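Local coordinates for protein PKS (Streptomyces albus, PDB 4OQJ) that is probably a ketosynthase that condenses acyl chains with carrier-protein-bound extender units by carbon-carbon bond formation during oxazolomycin biosynthesis, at residues 120-124 with 689-693; 464-468 with 496-500; 484-489 with 524-529; 511-517 with 535-541; 555-561 with 589-593. All blocks are in the same frame, centred on the assembly; numbering follows the deposited sequence.

Interaction 1: residues 120-124 with 689-693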
# COMPACT_ATOMS: atom_id res chain seq x y z
N ARG A 120 21.59 -8.58 7.90
CA ARG A 120 22.61 -8.35 6.89
C ARG A 120 22.88 -6.86 6.76
O ARG A 120 24.02 -6.46 6.52
CB ARG A 120 22.19 -8.95 5.54
CG ARG A 120 23.17 -8.72 4.42
CD ARG A 120 22.96 -9.73 3.30
NE ARG A 120 23.31 -11.09 3.69
CZ ARG A 120 22.45 -12.04 4.07
NH1 ARG A 120 22.89 -13.25 4.39
NH2 ARG A 120 21.14 -11.80 4.10
N ALA A 121 21.85 -6.03 6.95
CA ALA A 121 22.02 -4.58 6.94
C ALA A 121 22.84 -4.09 8.13
O ALA A 121 23.52 -3.07 8.04
CB ALA A 121 20.67 -3.88 6.93
N GLY A 122 22.77 -4.82 9.24
CA GLY A 122 23.53 -4.49 10.43
C GLY A 122 22.73 -3.71 11.47
O GLY A 122 23.33 -3.09 12.34
N TYR A 123 21.40 -3.76 11.40
CA TYR A 123 20.54 -3.02 12.33
C TYR A 123 19.66 -3.94 13.17
O TYR A 123 18.94 -4.79 12.65
CB TYR A 123 19.67 -2.01 11.57
CG TYR A 123 20.46 -0.81 11.12
CD1 TYR A 123 21.11 -0.80 9.88
CD2 TYR A 123 20.60 0.30 11.94
CE1 TYR A 123 21.86 0.29 9.48
CE2 TYR A 123 21.36 1.38 11.55
CZ TYR A 123 21.98 1.38 10.32
OH TYR A 123 22.73 2.46 9.96
N ASP A 124 19.77 -3.77 14.49
CA ASP A 124 18.90 -4.41 15.46
C ASP A 124 17.79 -3.41 15.83
O ASP A 124 18.03 -2.45 16.57
CB ASP A 124 19.69 -4.83 16.71
CG ASP A 124 18.81 -5.37 17.82
OD1 ASP A 124 17.60 -5.62 17.57
OD2 ASP A 124 19.34 -5.56 18.96
N VAL A 689 31.37 4.00 12.59
CA VAL A 689 30.87 2.64 12.50
C VAL A 689 30.70 2.25 11.03
O VAL A 689 30.22 3.06 10.23
CB VAL A 689 29.53 2.51 13.25
CG1 VAL A 689 28.90 1.16 13.01
CG2 VAL A 689 29.73 2.77 14.74
N ARG A 690 31.10 1.04 10.68
CA ARG A 690 30.84 0.50 9.35
C ARG A 690 30.13 -0.84 9.47
O ARG A 690 30.69 -1.81 9.97
CB ARG A 690 32.15 0.31 8.58
CG ARG A 690 32.89 1.60 8.30
CD ARG A 690 32.30 2.34 7.12
NE ARG A 690 33.10 3.52 6.79
CZ ARG A 690 33.01 4.69 7.42
NH1 ARG A 690 33.79 5.69 7.05
NH2 ARG A 690 32.15 4.86 8.42
N ARG A 691 28.87 -0.88 9.05
CA ARG A 691 28.10 -2.12 9.08
C ARG A 691 28.39 -2.97 7.84
O ARG A 691 28.37 -2.45 6.72
CB ARG A 691 26.60 -1.82 9.16
CG ARG A 691 26.20 -1.36 10.53
CD ARG A 691 24.81 -0.82 10.52
NE ARG A 691 24.33 -0.58 11.88
CZ ARG A 691 24.64 0.49 12.60
NH1 ARG A 691 25.45 1.42 12.12
NH2 ARG A 691 24.14 0.61 13.82
N VAL A 692 28.63 -4.26 8.02
CA VAL A 692 28.98 -5.13 6.89
C VAL A 692 28.20 -6.44 6.96
O VAL A 692 27.84 -6.89 8.05
CB VAL A 692 30.49 -5.45 6.86
CG1 VAL A 692 31.30 -4.16 6.71
CG2 VAL A 692 30.94 -6.18 8.14
N PRO A 693 27.96 -7.07 5.79
CA PRO A 693 27.26 -8.36 5.78
C PRO A 693 28.02 -9.46 6.51
O PRO A 693 29.17 -9.73 6.19
CB PRO A 693 27.16 -8.69 4.28
CG PRO A 693 27.31 -7.39 3.59
CD PRO A 693 28.24 -6.58 4.43
O HOH W 1 21.88 -1.22 14.95

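Interaction 2: residues 464-468 with 496-500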
# COMPACT_ATOMS: atom_id res chain seq x y z
N PRO A 464 43.23 -4.59 19.19
CA PRO A 464 42.34 -5.74 19.40
C PRO A 464 40.87 -5.32 19.46
O PRO A 464 40.58 -4.14 19.64
CB PRO A 464 42.79 -6.30 20.75
CG PRO A 464 43.41 -5.14 21.47
CD PRO A 464 44.02 -4.27 20.39
N ARG A 465 39.98 -6.29 19.31
CA ARG A 465 38.54 -6.04 19.31
C ARG A 465 37.83 -7.14 20.05
O ARG A 465 38.29 -8.28 20.09
CB ARG A 465 37.99 -5.94 17.87
CG ARG A 465 38.46 -4.74 17.10
CD ARG A 465 37.82 -3.46 17.62
NE ARG A 465 38.34 -2.27 16.96
CZ ARG A 465 37.75 -1.08 16.99
NH1 ARG A 465 36.60 -0.91 17.64
NH2 ARG A 465 38.30 -0.05 16.36
N LEU A 466 36.70 -6.79 20.63
CA LEU A 466 35.84 -7.75 21.29
C LEU A 466 34.72 -8.16 20.34
O LEU A 466 33.92 -7.33 19.94
CB LEU A 466 35.24 -7.14 22.57
CG LEU A 466 34.28 -8.05 23.34
CD1 LEU A 466 35.02 -9.28 23.87
CD2 LEU A 466 33.62 -7.30 24.47
N LEU A 467 34.68 -9.44 19.99
CA LEU A 467 33.60 -10.00 19.18
C LEU A 467 32.55 -10.64 20.08
O LEU A 467 32.89 -11.46 20.93
CB LEU A 467 34.15 -11.04 18.21
CG LEU A 467 35.31 -10.58 17.32
CD1 LEU A 467 35.68 -11.69 16.34
CD2 LEU A 467 34.95 -9.30 16.57
N VAL A 468 31.28 -10.26 19.91
CA VAL A 468 30.22 -10.82 20.73
C VAL A 468 29.18 -11.54 19.86
O VAL A 468 28.85 -11.11 18.76
CB VAL A 468 29.56 -9.73 21.61
CG1 VAL A 468 30.59 -9.15 22.59
CG2 VAL A 468 28.93 -8.64 20.76
N LEU A 496 38.40 -6.05 11.03
CA LEU A 496 37.98 -6.59 12.33
C LEU A 496 37.06 -5.62 13.07
O LEU A 496 36.12 -6.03 13.77
CB LEU A 496 39.19 -6.90 13.21
CG LEU A 496 38.87 -7.57 14.54
CD1 LEU A 496 38.27 -8.95 14.30
CD2 LEU A 496 40.10 -7.63 15.43
N SER A 497 37.34 -4.32 12.92
CA SER A 497 36.53 -3.26 13.50
C SER A 497 35.08 -3.37 13.08
O SER A 497 34.16 -3.36 13.91
CB SER A 497 37.08 -1.91 13.08
OG SER A 497 38.24 -1.59 13.82
N ALA A 498 34.88 -3.47 11.77
CA ALA A 498 33.54 -3.52 11.20
C ALA A 498 32.82 -4.78 11.66
O ALA A 498 31.62 -4.75 11.94
CB ALA A 498 33.62 -3.48 9.68
N VAL A 499 33.56 -5.89 11.75
CA VAL A 499 32.99 -7.14 12.22
C VAL A 499 32.51 -6.97 13.67
O VAL A 499 31.39 -7.37 14.00
CB VAL A 499 34.00 -8.29 12.12
CG1 VAL A 499 33.48 -9.53 12.81
CG2 VAL A 499 34.30 -8.61 10.66
N ALA A 500 33.35 -6.37 14.50
CA ALA A 500 33.02 -6.18 15.92
C ALA A 500 31.83 -5.27 16.07
O ALA A 500 30.94 -5.55 16.86
CB ALA A 500 34.22 -5.60 16.68
O HOH W 2 31.43 -7.43 18.75

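Interaction 3: residues 484-489 with 524-529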
# COMPACT_ATOMS: atom_id res chain seq x y z
N LEU A 484 30.36 -17.81 11.74
CA LEU A 484 31.19 -16.61 11.76
C LEU A 484 32.64 -16.98 11.49
O LEU A 484 33.33 -16.30 10.73
CB LEU A 484 31.09 -15.88 13.10
CG LEU A 484 31.94 -14.60 13.19
CD1 LEU A 484 31.49 -13.59 12.16
CD2 LEU A 484 31.91 -13.99 14.59
N ALA A 485 33.09 -18.06 12.12
CA ALA A 485 34.44 -18.58 11.91
C ALA A 485 34.69 -18.80 10.43
O ALA A 485 35.68 -18.33 9.87
CB ALA A 485 34.63 -19.86 12.66
N ARG A 486 33.74 -19.50 9.80
CA ARG A 486 33.82 -19.81 8.38
C ARG A 486 33.85 -18.54 7.56
O ARG A 486 34.65 -18.41 6.65
CB ARG A 486 32.62 -20.69 7.97
CG ARG A 486 32.69 -21.24 6.54
CD ARG A 486 31.53 -22.19 6.22
NE ARG A 486 31.24 -23.11 7.33
CZ ARG A 486 30.16 -23.06 8.11
NH1 ARG A 486 29.22 -22.13 7.92
NH2 ARG A 486 30.01 -23.94 9.09
N ALA A 487 32.96 -17.60 7.87
CA ALA A 487 32.91 -16.37 7.08
C ALA A 487 34.23 -15.58 7.24
O ALA A 487 34.70 -14.91 6.31
CB ALA A 487 31.72 -15.51 7.50
N LEU A 488 34.81 -15.66 8.43
CA LEU A 488 36.03 -14.90 8.69
C LEU A 488 37.22 -15.52 7.92
O LEU A 488 38.02 -14.78 7.34
CB LEU A 488 36.30 -14.84 10.20
CG LEU A 488 35.39 -13.89 11.00
CD1 LEU A 488 35.76 -13.91 12.47
CD2 LEU A 488 35.42 -12.45 10.48
N ARG A 489 37.30 -16.84 7.88
CA ARG A 489 38.33 -17.52 7.05
C ARG A 489 38.25 -17.13 5.58
O ARG A 489 39.28 -16.96 4.92
CB ARG A 489 38.19 -19.03 7.14
CG ARG A 489 38.63 -19.65 8.44
CD ARG A 489 37.85 -20.91 8.73
NE ARG A 489 37.56 -21.68 7.52
CZ ARG A 489 36.66 -22.66 7.45
NH1 ARG A 489 36.46 -23.30 6.31
NH2 ARG A 489 35.96 -22.99 8.53
N ALA A 524 40.85 -14.43 14.88
CA ALA A 524 39.48 -14.65 15.32
C ALA A 524 38.95 -15.95 14.74
O ALA A 524 38.35 -16.76 15.45
CB ALA A 524 38.60 -13.49 14.90
N ALA A 525 39.20 -16.16 13.45
CA ALA A 525 38.64 -17.31 12.77
C ALA A 525 39.07 -18.59 13.46
O ALA A 525 38.26 -19.50 13.71
CB ALA A 525 39.05 -17.33 11.31
N LEU A 526 40.34 -18.64 13.82
CA LEU A 526 40.90 -19.84 14.40
C LEU A 526 40.39 -20.04 15.82
O LEU A 526 39.89 -21.13 16.15
CB LEU A 526 42.43 -19.76 14.38
CG LEU A 526 43.14 -20.97 14.97
CD1 LEU A 526 42.81 -22.23 14.20
CD2 LEU A 526 44.62 -20.71 14.97
N ALA A 527 40.49 -19.00 16.64
CA ALA A 527 40.01 -19.04 18.02
C ALA A 527 38.56 -19.49 18.09
O ALA A 527 38.22 -20.35 18.91
CB ALA A 527 40.18 -17.68 18.66
N LEU A 528 37.71 -18.94 17.23
CA LEU A 528 36.29 -19.29 17.21
C LEU A 528 36.07 -20.74 16.80
O LEU A 528 35.19 -21.43 17.35
CB LEU A 528 35.53 -18.35 16.25
CG LEU A 528 35.46 -16.89 16.71
CD1 LEU A 528 34.89 -16.00 15.62
CD2 LEU A 528 34.63 -16.78 17.97
N ALA A 529 36.87 -21.23 15.86
CA ALA A 529 36.75 -22.63 15.44
C ALA A 529 37.18 -23.59 16.55
O ALA A 529 36.55 -24.64 16.73
CB ALA A 529 37.57 -22.87 14.19

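Interaction 4: residues 511-517 with 535-541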
# COMPACT_ATOMS: atom_id res chain seq x y z
N PRO A 511 20.04 -14.62 25.07
CA PRO A 511 20.52 -15.10 26.39
C PRO A 511 21.76 -15.98 26.42
O PRO A 511 22.51 -15.93 27.40
CB PRO A 511 19.32 -15.91 26.92
CG PRO A 511 18.15 -15.47 26.11
CD PRO A 511 18.70 -15.15 24.77
N TYR A 512 21.96 -16.83 25.42
CA TYR A 512 23.17 -17.66 25.37
C TYR A 512 24.24 -16.88 24.64
O TYR A 512 24.10 -16.57 23.46
CB TYR A 512 22.87 -19.00 24.71
CG TYR A 512 21.87 -19.77 25.53
CD1 TYR A 512 20.50 -19.60 25.33
CD2 TYR A 512 22.28 -20.62 26.55
CE1 TYR A 512 19.58 -20.28 26.09
CE2 TYR A 512 21.37 -21.30 27.32
CZ TYR A 512 20.03 -21.13 27.10
OH TYR A 512 19.11 -21.80 27.86
N ARG A 513 25.31 -16.56 25.35
CA ARG A 513 26.28 -15.58 24.87
C ARG A 513 27.70 -16.12 24.77
O ARG A 513 28.10 -17.04 25.50
CB ARG A 513 26.25 -14.35 25.77
CG ARG A 513 24.88 -13.72 25.85
CD ARG A 513 24.90 -12.39 26.61
NE ARG A 513 23.56 -11.80 26.67
CZ ARG A 513 23.26 -10.67 27.31
NH1 ARG A 513 24.20 -10.00 27.97
NH2 ARG A 513 22.02 -10.20 27.29
N ARG A 514 28.46 -15.50 23.88
CA ARG A 514 29.85 -15.88 23.66
C ARG A 514 30.64 -14.66 23.28
O ARG A 514 30.11 -13.75 22.64
CB ARG A 514 29.97 -16.95 22.58
CG ARG A 514 31.40 -17.47 22.36
CD ARG A 514 31.36 -18.75 21.58
NE ARG A 514 31.00 -19.88 22.44
CZ ARG A 514 30.35 -20.97 22.03
NH1 ARG A 514 29.97 -21.08 20.77
NH2 ARG A 514 30.08 -21.95 22.89
N ALA A 515 31.90 -14.61 23.69
CA ALA A 515 32.74 -13.47 23.33
C ALA A 515 34.21 -13.86 23.26
O ALA A 515 34.66 -14.82 23.89
CB ALA A 515 32.54 -12.32 24.31
N LEU A 516 34.94 -13.07 22.49
CA LEU A 516 36.34 -13.36 22.19
C LEU A 516 37.06 -12.06 21.92
O LEU A 516 36.59 -11.25 21.13
CB LEU A 516 36.46 -14.28 20.98
CG LEU A 516 37.86 -14.39 20.39
CD1 LEU A 516 38.72 -15.19 21.33
CD2 LEU A 516 37.83 -15.00 19.00
N VAL A 517 38.20 -11.87 22.56
CA VAL A 517 39.07 -10.75 22.21
C VAL A 517 40.04 -11.22 21.13
O VAL A 517 40.78 -12.18 21.34
CB VAL A 517 39.87 -10.23 23.44
CG1 VAL A 517 40.76 -9.07 23.04
CG2 VAL A 517 38.94 -9.83 24.58
N ARG A 535 40.38 -18.47 25.69
CA ARG A 535 40.18 -17.23 24.95
C ARG A 535 38.71 -16.98 24.69
O ARG A 535 38.25 -15.84 24.76
CB ARG A 535 40.91 -17.27 23.61
CG ARG A 535 42.41 -17.41 23.69
CD ARG A 535 42.99 -17.20 22.31
NE ARG A 535 42.69 -15.85 21.84
CZ ARG A 535 43.01 -15.39 20.64
NH1 ARG A 535 43.63 -16.17 19.76
NH2 ARG A 535 42.70 -14.14 20.31
N VAL A 536 37.98 -18.04 24.37
CA VAL A 536 36.56 -17.95 24.04
C VAL A 536 35.74 -18.08 25.32
O VAL A 536 35.80 -19.09 26.02
CB VAL A 536 36.16 -19.02 23.01
CG1 VAL A 536 34.64 -19.10 22.85
CG2 VAL A 536 36.81 -18.72 21.68
N MSE A 537 34.97 -17.04 25.61
CA MSE A 537 34.16 -16.98 26.81
C MSE A 537 32.73 -17.29 26.44
O MSE A 537 32.20 -16.73 25.49
CB MSE A 537 34.25 -15.59 27.45
CG MSE A 537 35.69 -15.13 27.73
SE MSE A 537 35.84 -13.25 28.26
CE MSE A 537 35.99 -12.45 26.51
N THR A 538 32.12 -18.20 27.19
CA THR A 538 30.72 -18.57 26.95
C THR A 538 29.96 -18.58 28.26
O THR A 538 30.45 -19.09 29.26
CB THR A 538 30.61 -19.98 26.32
OG1 THR A 538 31.46 -20.07 25.18
CG2 THR A 538 29.18 -20.27 25.92
N ALA A 539 28.75 -18.04 28.24
CA ALA A 539 27.90 -18.03 29.42
C ALA A 539 26.46 -17.91 28.99
O ALA A 539 26.16 -17.48 27.86
CB ALA A 539 28.29 -16.90 30.35
N GLY A 540 25.56 -18.30 29.88
CA GLY A 540 24.14 -18.27 29.58
C GLY A 540 23.32 -17.76 30.75
O GLY A 540 23.87 -17.33 31.76
N PRO A 541 21.99 -17.84 30.63
CA PRO A 541 21.07 -17.33 31.66
C PRO A 541 21.22 -18.05 33.00
O PRO A 541 20.80 -17.53 34.04
CB PRO A 541 19.69 -17.59 31.04
CG PRO A 541 19.90 -18.72 30.10
CD PRO A 541 21.27 -18.51 29.53
O HOH W 3 39.27 -13.51 24.62
O HOH W 4 41.75 -13.83 23.57

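Interaction 5: residues 555-561 with 589-593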
# COMPACT_ATOMS: atom_id res chain seq x y z
N GLY A 555 50.52 -1.97 42.49
CA GLY A 555 50.19 -1.23 41.28
C GLY A 555 50.58 -2.03 40.06
O GLY A 555 51.27 -3.05 40.14
N THR A 556 50.14 -1.55 38.90
CA THR A 556 50.41 -2.22 37.64
C THR A 556 50.79 -1.15 36.61
O THR A 556 49.96 -0.82 35.75
CB THR A 556 49.19 -3.01 37.19
OG1 THR A 556 48.07 -2.10 37.03
CG2 THR A 556 48.86 -4.10 38.22
N PRO A 557 52.02 -0.61 36.70
CA PRO A 557 52.35 0.62 35.96
C PRO A 557 52.28 0.46 34.44
O PRO A 557 51.79 1.36 33.77
CB PRO A 557 53.78 0.93 36.41
CG PRO A 557 54.01 0.11 37.64
CD PRO A 557 53.16 -1.09 37.50
N GLU A 558 52.75 -0.66 33.91
CA GLU A 558 52.67 -0.91 32.48
C GLU A 558 51.21 -0.98 32.03
O GLU A 558 50.84 -0.42 30.99
CB GLU A 558 53.40 -2.20 32.12
CG GLU A 558 53.47 -2.48 30.62
CD GLU A 558 53.94 -3.88 30.30
OE1 GLU A 558 53.41 -4.48 29.33
OE2 GLU A 558 54.84 -4.39 31.00
N HIS A 559 50.39 -1.68 32.81
CA HIS A 559 48.98 -1.81 32.49
C HIS A 559 48.27 -0.46 32.58
O HIS A 559 47.46 -0.12 31.72
CB HIS A 559 48.29 -2.80 33.44
CG HIS A 559 46.80 -2.78 33.32
ND1 HIS A 559 46.14 -3.16 32.17
CD2 HIS A 559 45.84 -2.41 34.20
CE1 HIS A 559 44.83 -3.03 32.35
NE2 HIS A 559 44.63 -2.58 33.57
N ALA A 560 48.59 0.30 33.63
CA ALA A 560 47.97 1.60 33.85
C ALA A 560 48.31 2.54 32.70
O ALA A 560 47.43 3.19 32.16
CB ALA A 560 48.43 2.20 35.17
N ALA A 561 49.58 2.58 32.32
CA ALA A 561 50.04 3.47 31.25
C ALA A 561 49.41 3.11 29.90
O ALA A 561 49.06 4.01 29.11
CB ALA A 561 51.56 3.42 31.15
N LEU A 589 50.36 6.74 37.63
CA LEU A 589 50.55 5.80 36.52
C LEU A 589 51.87 5.05 36.63
O LEU A 589 52.02 3.96 36.08
CB LEU A 589 50.51 6.53 35.18
CG LEU A 589 49.18 7.05 34.64
CD1 LEU A 589 49.44 7.79 33.32
CD2 LEU A 589 48.15 5.94 34.44
N ARG A 590 52.83 5.66 37.31
CA ARG A 590 54.15 5.08 37.53
C ARG A 590 54.18 4.28 38.81
O ARG A 590 55.11 3.52 39.05
CB ARG A 590 55.22 6.17 37.60
CG ARG A 590 55.65 6.72 36.24
CD ARG A 590 56.60 7.93 36.36
NE ARG A 590 56.40 8.71 37.58
CZ ARG A 590 56.44 10.05 37.66
NH1 ARG A 590 56.66 10.79 36.57
NH2 ARG A 590 56.25 10.65 38.83
N GLY A 591 53.15 4.46 39.64
CA GLY A 591 53.19 3.98 41.01
C GLY A 591 52.94 2.49 41.19
O GLY A 591 52.28 1.84 40.37
N HIS A 592 53.47 1.96 42.28
CA HIS A 592 53.26 0.57 42.67
C HIS A 592 52.45 0.45 43.96
O HIS A 592 52.10 -0.66 44.37
CB HIS A 592 54.61 -0.13 42.88
CG HIS A 592 55.36 -0.39 41.61
ND1 HIS A 592 56.43 0.38 41.20
CD2 HIS A 592 55.22 -1.37 40.68
CE1 HIS A 592 56.91 -0.10 40.07
NE2 HIS A 592 56.19 -1.16 39.73
N GLY A 593 52.19 1.58 44.60
CA GLY A 593 51.56 1.60 45.90
C GLY A 593 50.06 1.38 45.83
O GLY A 593 49.51 1.25 44.74
O HOH W 5 53.53 3.83 34.09

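Interaction 1: residues 120-124 with 689-693
The guanidinium of R691 lies almost perfectly flat on the ring of Y123: the two planes differ by 5°, their centres are 3.9 Å apart, and R691 CZ stands 27° off the ring normal, a cation-pi stack. The aliphatic part of the same arginine also covers this ring, with R691 CD in CH-pi contact 3.8 Å from the ring centroid. The headgroup is held at its edge as well, since R691 NE donates a 2.7 Å hydrogen bond to G122 O. Water 1, accepting from R691 NH2 at 3.1 Å and more weakly from D124 N at 3.3 Å, adds a bridge. The acceptor carbonyl belongs to the C-prime residue of the Schellman motif that ends helix 105-121. At the backbone angles of G122 a CB would be jammed against the preceding carbonyl O, and it would also clash with R691 CB. Further along, R120 CG rests 4.0 Å from P693 CB, while the polar end of R120 reaches L28 O. The Y123 hydroxyl bonds to D276 and K266. This is consistent with the linker after the acyltransferase position wrapping back onto the ketosynthase in related synthases. Segment 689-693 thus runs over the C-terminal end of helix 105-121; R120, A121 and Y123 pack on strand 23-31 of the ketosynthase core, while V689, R691 and V692 touch helix 496-505.

Interaction 2: residues 464-468 with 496-500
This is strand-to-helix packing within the alpha/beta linker domain that follows the ketosynthase. Strand 465-468, at the outer edge of a three-stranded antiparallel sheet, runs beside helix 496-500 with axes 8.1 Å apart and inclined by 38°. That close approach depends on A500, which has only a methyl to present. L467, in the mt rotamer, swings CD2 into the gap, where it lies 3.8 Å from A500 CB, 4.0 Å from L496 CD1 and 4.0 Å from V499 CG1. L496 adopts tp, which sends its two methyls to different neighbours: CD1 meets L467, while CD2 packs 3.6 Å from R465 CB. R465 CB also sits 4.0 Å from A500 CB. The m, m start of the R465 side chain carries it across the first turn of the helix, so that the face of its guanidinium lies over S497, with R465 NH2 3.0 Å from S497 OG. The angle is too poor for a hydrogen bond, and the charge is instead met by a salt bridge to E687. L466 points away from this helix, its side chain reaching I668 and W680 of other helices. Between the backbones, a single water completes the join: water 2 donates to L466 O at 2.8 Å and to A500 O at 2.7 Å, and accepts from V468 N at 3.1 Å.

Interaction 3: residues 484-489 with 524-529
L488 drapes over the start of segment 524-529, its CB 3.9 Å from A525 CB and its CD1 3.8 Å from A524 CB. L488 CD1 also lies 3.9 Å from L528 CD1. L484, one turn earlier, approaches L528 from another direction, its CD2 at 3.7 Å from L528 CD1, so L528 is held by two leucines of the facing helix. Alanines set the spacing. A485 and A525 bring their CA atoms to 4.5 Å, and A485 CB lies 3.8 Å from A525 O and 4.0 Å from L528 CB; the small alanines allow this close approach. The helix axes accordingly come within 8.2 Å and run antiparallel, at 155°. No hydrogen bond crosses the interface; the side-chain packing is apolar, and even R489, poorly ordered at the exposed margin, takes part through its aliphatic CG, 3.7 Å from A525 CB. Toward the sheet, L484 and A524 reach strand 465-471, and A524 and L528 reach strand 512-518. A pair of antiparallel helices laid on one face of a small three-stranded antiparallel sheet is the arrangement of the linker domain after the ketosynthase in modular polyketide synthases.

Interaction 4: residues 511-517 with 535-541
Strands 512-517 and 536-539 run antiparallel, their axes 4.7 Å apart and 164° from each other in direction. R513 pairs with A539 through R513 N to A539 O (2.8 Å) and A539 N to R513 O (3.0 Å); A515 pairs with M537 through A515 N to M537 O and M537 N to A515 O, both 2.8 Å. Between them lies the non-hydrogen-bonded pair R514 and T538, where R514 NE donates to T538 OG1 at 2.8 Å. These strands form one side of the three-stranded linker-domain sheet, with 512-518 in the middle and 465-471 beyond it. R514 also bridges to D478 of helix 474-490. On the opposite face, the selenomethionine M537 brings CE to 4.1 Å from A515 CB. At one end P541 CD covers the Y512 ring, 3.8 Å from its centroid, in a CH-pi contact. At the other, R535 NH2 donates to V517 O at 2.9 Å while R535 also pairs with D523, and waters 3 and 4 bridge R535 to V517.

Interaction 5: residues 555-561 with 589-593
This is a surface contact between the start of one helix and the loop ending another, in a helical region; its centre lies about 46 Å from the centre of the chain. Segment 555-561 leads into helix 557-566, and segment 589-593 passes from the end of helix 585-590 to the start of helix 594-610. One direct hydrogen bond joins them: G555 N donates to H592 O at 2.8 Å, close to linear. A side chain at G555 could not fit: its CB would fall on G591 O and H592 CA. P557 fills the centre, its CG over the face of the H592 ring, 3.3 Å from H592 NE2, and its CA 3.4 Å from L589 O in a CA-H...O contact. L589 turns CD2 to A560, 3.8 Å from A560 CB. H559 instead bonds to G660 N and meets F663. The appendage is consistent with the reduced remnant left at the acyltransferase position in AT-less synthases. Chemically, the acceptors P557 O and L589 O cannot bond each other directly. Water 5 donates to P557 O at 3.0 Å and to L589 O at 2.5 Å, so the junction depends on backbone groups, solvent and apolar packing, with no charge pair.

In the fold
Interaction 1 closes a long loop, pairing the ketosynthase core at 120-124 with the distant segment 689-693, and the other four are nested inside it. Interactions 2, 3 and 4 build one linker domain: their centres lie 12 to 15 Å apart and all three touch. Interaction 2 joins strand 465-471 to helix 496-505, 3 pairs helices 474-490 and 521-530, and 4 pairs strands 512-518 and 536-539; strands 465-471 and 512-518 are neighbours in one sheet. Along the chain 2 crosses 3 and 3 crosses 4. Interaction 1 meets this domain through A498 of interaction 2. Interaction 5 follows, its centre about 27 Å from that of interaction 2, leaving the linker domain between core and appendage.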